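Long-range contact in gentamicin resistance protein (Enterococcus gallinarum, PDB 6CTZ), which probably inactivates gentamicin, kanamycin and related aminoglycosides by transferring a phosphate from a guanine nucleotide to the 2''-hydroxyl of the antibiotic: residues K67-P71 and L209-F215. The protein carries 2 engineered substitutions. Residues are numbered along the deposited sequence; the frame is centred on the assembly and turned at random.
Sequences KVNIP and LTGIIDF. With MG (magnesium ion), chain C; MG (magnesium ion), chain D; GDP (guanosine-5'-diphosphate), chain B.
Asn69 bridges to the strand 209-212 through both its backbone polar atoms, joining the loop after helix 46-62 to the strand that leads into the metal-binding Asp-Phe-Gly turn of this kinase-like fold. Asn69 N donates to Thr210 O at 2.9 Å, and Asn69 O accepts from Ile212 N. These bonds flank Gly211, whose CA lies 3.1 Å from Asn69 O; on the other edge of the strand, Thr210 and Gly211 form a classic beta bulge opposite Leu199. A water donates to both Asn69 OD1 and Thr210 O.

The buried side chain of Val68 points toward the strand. Val68 CB lies against Thr210 O and Gly211 CA; CG1, anti to the carbonyl carbon (chi1 -65°), reaches Leu209 CD2 at 3.7 Å, while CG2 lies near Ile212 CG1 in one of the two conformers of Ile212. Phe119 of helix 106-125 also packs on Val68. Farther along, the CG2 branch of Ile70 lies 3.7 Å from Phe215 CZ, the two side chains crossing at about a right angle; Leu59 and Leu62 of helix 46-62 touch both residues. Pro71 CG meets Ile213 CG2, and the other branch of Ile213 ends with CD1 3.7 Å from GDP C8, so the loop backs a residue that packs against the guanine. The next residue, Asp214, is turned away from the loop toward the diphosphate: its OD1 and OD2 both bind one magnesium ion, and Asp214 OD2 also binds the second magnesium ion, shared with His197, at 2.1 Å.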
loop_
_atom_site.group_PDB
_atom_site.type_symbol
_atom_site.label_atom_id
_atom_site.label_comp_id
_atom_site.label_asym_id
_atom_site.label_seq_id
_atom_site.Cartn_x
_atom_site.Cartn_y
_atom_site.Cartn_z
ATOM N N LYS A 67 -6.122 2.624 16.235
ATOM C CA LYS A 67 -5.581 3.632 17.142
ATOM C C LYS A 67 -4.647 4.608 16.437
ATOM O O LYS A 67 -3.773 5.208 17.073
ATOM C CB LYS A 67 -4.842 2.965 18.299
ATOM C CG LYS A 67 -5.731 2.100 19.163
ATOM C CD LYS A 67 -4.969 1.576 20.359
ATOM C CE LYS A 67 -5.774 0.545 21.134
ATOM N NZ LYS A 67 -7.070 1.084 21.616
ATOM N N VAL A 68 -4.758 4.710 15.130
ATOM C CA VAL A 68 -4.143 5.778 14.367
ATOM C C VAL A 68 -5.269 6.516 13.668
ATOM O O VAL A 68 -6.384 6.008 13.515
ATOM C CB VAL A 68 -3.117 5.267 13.333
ATOM C CG1 VAL A 68 -1.927 4.619 14.024
ATOM C CG2 VAL A 68 -3.781 4.310 12.345
ATOM N N ASN A 69 -4.963 7.726 13.234
ATOM C CA ASN A 69 -5.899 8.476 12.422
ATOM C C ASN A 69 -5.881 7.958 10.990
ATOM O O ASN A 69 -4.829 7.578 10.461
ATOM C CB ASN A 69 -5.541 9.954 12.496
ATOM C CG ASN A 69 -5.741 10.508 13.911
ATOM O OD1 ASN A 69 -5.792 9.748 14.880
ATOM N ND2 ASN A 69 -5.887 11.810 14.028
ATOM N N ILE A 70 -7.062 7.881 10.383
ATOM C CA ILE A 70 -7.200 7.499 8.980
ATOM C C ILE A 70 -8.095 8.540 8.313
ATOM O O ILE A 70 -8.791 9.304 9.000
ATOM C CB ILE A 70 -7.769 6.064 8.834
ATOM C CG1 ILE A 70 -9.230 5.989 9.307
ATOM C CG2 ILE A 70 -6.873 5.045 9.565
ATOM C CD1 ILE A 70 -9.802 4.573 9.274
ATOM N N PRO A 71 -8.110 8.601 6.978
ATOM C CA PRO A 71 -8.938 9.625 6.323
ATOM C C PRO A 71 -10.410 9.477 6.675
ATOM O O PRO A 71 -10.965 8.377 6.698
ATOM C CB PRO A 71 -8.708 9.368 4.834
ATOM C CG PRO A 71 -7.350 8.722 4.777
ATOM C CD PRO A 71 -7.328 7.833 5.992
ATOM N N LEU A 209 3.728 7.205 15.656
ATOM C CA LEU A 209 2.852 6.988 14.511
ATOM C C LEU A 209 1.508 7.637 14.807
ATOM O O LEU A 209 0.879 7.327 15.821
ATOM C CB LEU A 209 2.672 5.492 14.270
ATOM C CG LEU A 209 1.876 5.156 13.006
ATOM C CD1 LEU A 209 2.624 5.566 11.738
ATOM C CD2 LEU A 209 1.539 3.667 12.978
ATOM N N THR A 210 1.069 8.544 13.937
ATOM C CA THR A 210 -0.194 9.226 14.152
ATOM C C THR A 210 -1.249 8.900 13.113
ATOM O O THR A 210 -2.435 9.059 13.411
ATOM C CB THR A 210 -0.009 10.752 14.229
ATOM O OG1 THR A 210 0.606 11.225 13.028
ATOM C CG2 THR A 210 0.846 11.134 15.430
ATOM N N GLY A 211 -0.869 8.443 11.921
ATOM C CA GLY A 211 -1.863 8.230 10.890
ATOM C C GLY A 211 -1.393 7.272 9.824
ATOM O O GLY A 211 -0.191 7.057 9.636
ATOM N N ILE A 212 -2.371 6.689 9.132
ATOM C CA ILE A 212 -2.154 5.830 7.968
ATOM C C ILE A 212 -3.133 6.269 6.890
ATOM O O ILE A 212 -4.331 6.431 7.173
ATOM C CB ILE A 212 -2.381 4.339 8.297
ATOM C CG1 ILE A 212 -1.423 3.856 9.389
ATOM C CG2 ILE A 212 -2.245 3.477 7.028
ATOM C CD1 ILE A 212 -0.012 3.579 8.898
ATOM N N ILE A 213 -2.641 6.464 5.666
ATOM C CA ILE A 213 -3.486 6.863 4.546
ATOM C C ILE A 213 -3.540 5.785 3.460
ATOM O O ILE A 213 -2.887 4.737 3.565
ATOM C CB ILE A 213 -3.040 8.225 3.977
ATOM C CG1 ILE A 213 -1.584 8.157 3.492
ATOM C CG2 ILE A 213 -3.254 9.337 5.014
ATOM C CD1 ILE A 213 -1.178 9.342 2.643
ATOM N N ASP A 214 -4.337 6.042 2.420
ATOM C CA ASP A 214 -4.419 5.255 1.188
ATOM C C ASP A 214 -4.788 3.793 1.388
ATOM O O ASP A 214 -3.935 2.909 1.278
ATOM C CB ASP A 214 -3.151 5.355 0.343
ATOM C CG ASP A 214 -3.352 4.790 -1.059
ATOM O OD1 ASP A 214 -4.510 4.427 -1.415
ATOM O OD2 ASP A 214 -2.349 4.702 -1.808
ATOM N N PHE A 215 -6.066 3.533 1.641
ATOM C CA PHE A 215 -6.596 2.186 1.792
ATOM C C PHE A 215 -7.153 1.626 0.488
ATOM O O PHE A 215 -7.937 0.674 0.520
ATOM C CB PHE A 215 -7.665 2.159 2.894
ATOM C CG PHE A 215 -7.111 2.289 4.296
ATOM C CD1 PHE A 215 -6.581 3.496 4.754
ATOM C CD2 PHE A 215 -7.149 1.210 5.165
ATOM C CE1 PHE A 215 -6.092 3.615 6.058
ATOM C CE2 PHE A 215 -6.663 1.317 6.458
ATOM C CZ PHE A 215 -6.128 2.526 6.907
HETATM MG MG MG C . -0.598 5.832 -2.133
HETATM MG MG MG D . -3.745 3.892 -3.409
HETATM P PB GDP B . -2.583 6.670 -4.513
HETATM O O1B GDP B . -3.741 5.759 -4.185
HETATM O O2B GDP B . -1.259 6.107 -4.038
HETATM O O3B GDP B . -2.585 7.093 -5.964
HETATM O O3A GDP B . -2.877 8.032 -3.690
HETATM P PA GDP B . -2.710 8.319 -2.105
HETATM O O1A GDP B . -4.009 8.107 -1.386
HETATM O O2A GDP B . -1.541 7.524 -1.550
HETATM O "O5'" GDP B . -2.423 9.917 -2.122
HETATM C "C5'" GDP B . -1.345 10.413 -2.903
HETATM C "C4'" GDP B . -0.368 11.124 -1.997
HETATM O "O4'" GDP B . -0.997 12.293 -1.470
HETATM C "C3'" GDP B . 0.061 10.339 -0.769
HETATM O "O3'" GDP B . 1.087 9.382 -1.051
HETATM C "C2'" GDP B . 0.569 11.458 0.104
HETATM O "O2'" GDP B . 1.850 11.906 -0.350
HETATM C "C1'" GDP B . -0.425 12.568 -0.198
HETATM N N9 GDP B . -1.518 12.552 0.795
HETATM C C8 GDP B . -2.758 12.029 0.659
HETATM N N7 GDP B . -3.462 12.229 1.803
HETATM C C5 GDP B . -2.663 12.886 2.666
HETATM C C6 GDP B . -2.758 13.393 4.041
HETATM O O6 GDP B . -3.810 13.268 4.695
HETATM N N1 GDP B . -1.676 14.012 4.539
HETATM C C2 GDP B . -0.522 14.171 3.854
HETATM N N2 GDP B . 0.507 14.818 4.433
HETATM N N3 GDP B . -0.358 13.721 2.590
HETATM C C4 GDP B . -1.390 13.098 1.985
HETATM O O HOH W 1 -3.342 9.037 16.348
HETATM O O HOH W 2 1.189 6.817 -2.376
HETATM O O HOH W 3 0.321 4.112 -2.921
HETATM O O HOH W 4 -3.292 2.010 -2.472
HETATM O O HOH W 5 -5.716 3.466 -4.164
HETATM O O HOH W 6 -2.742 3.166 -5.042
#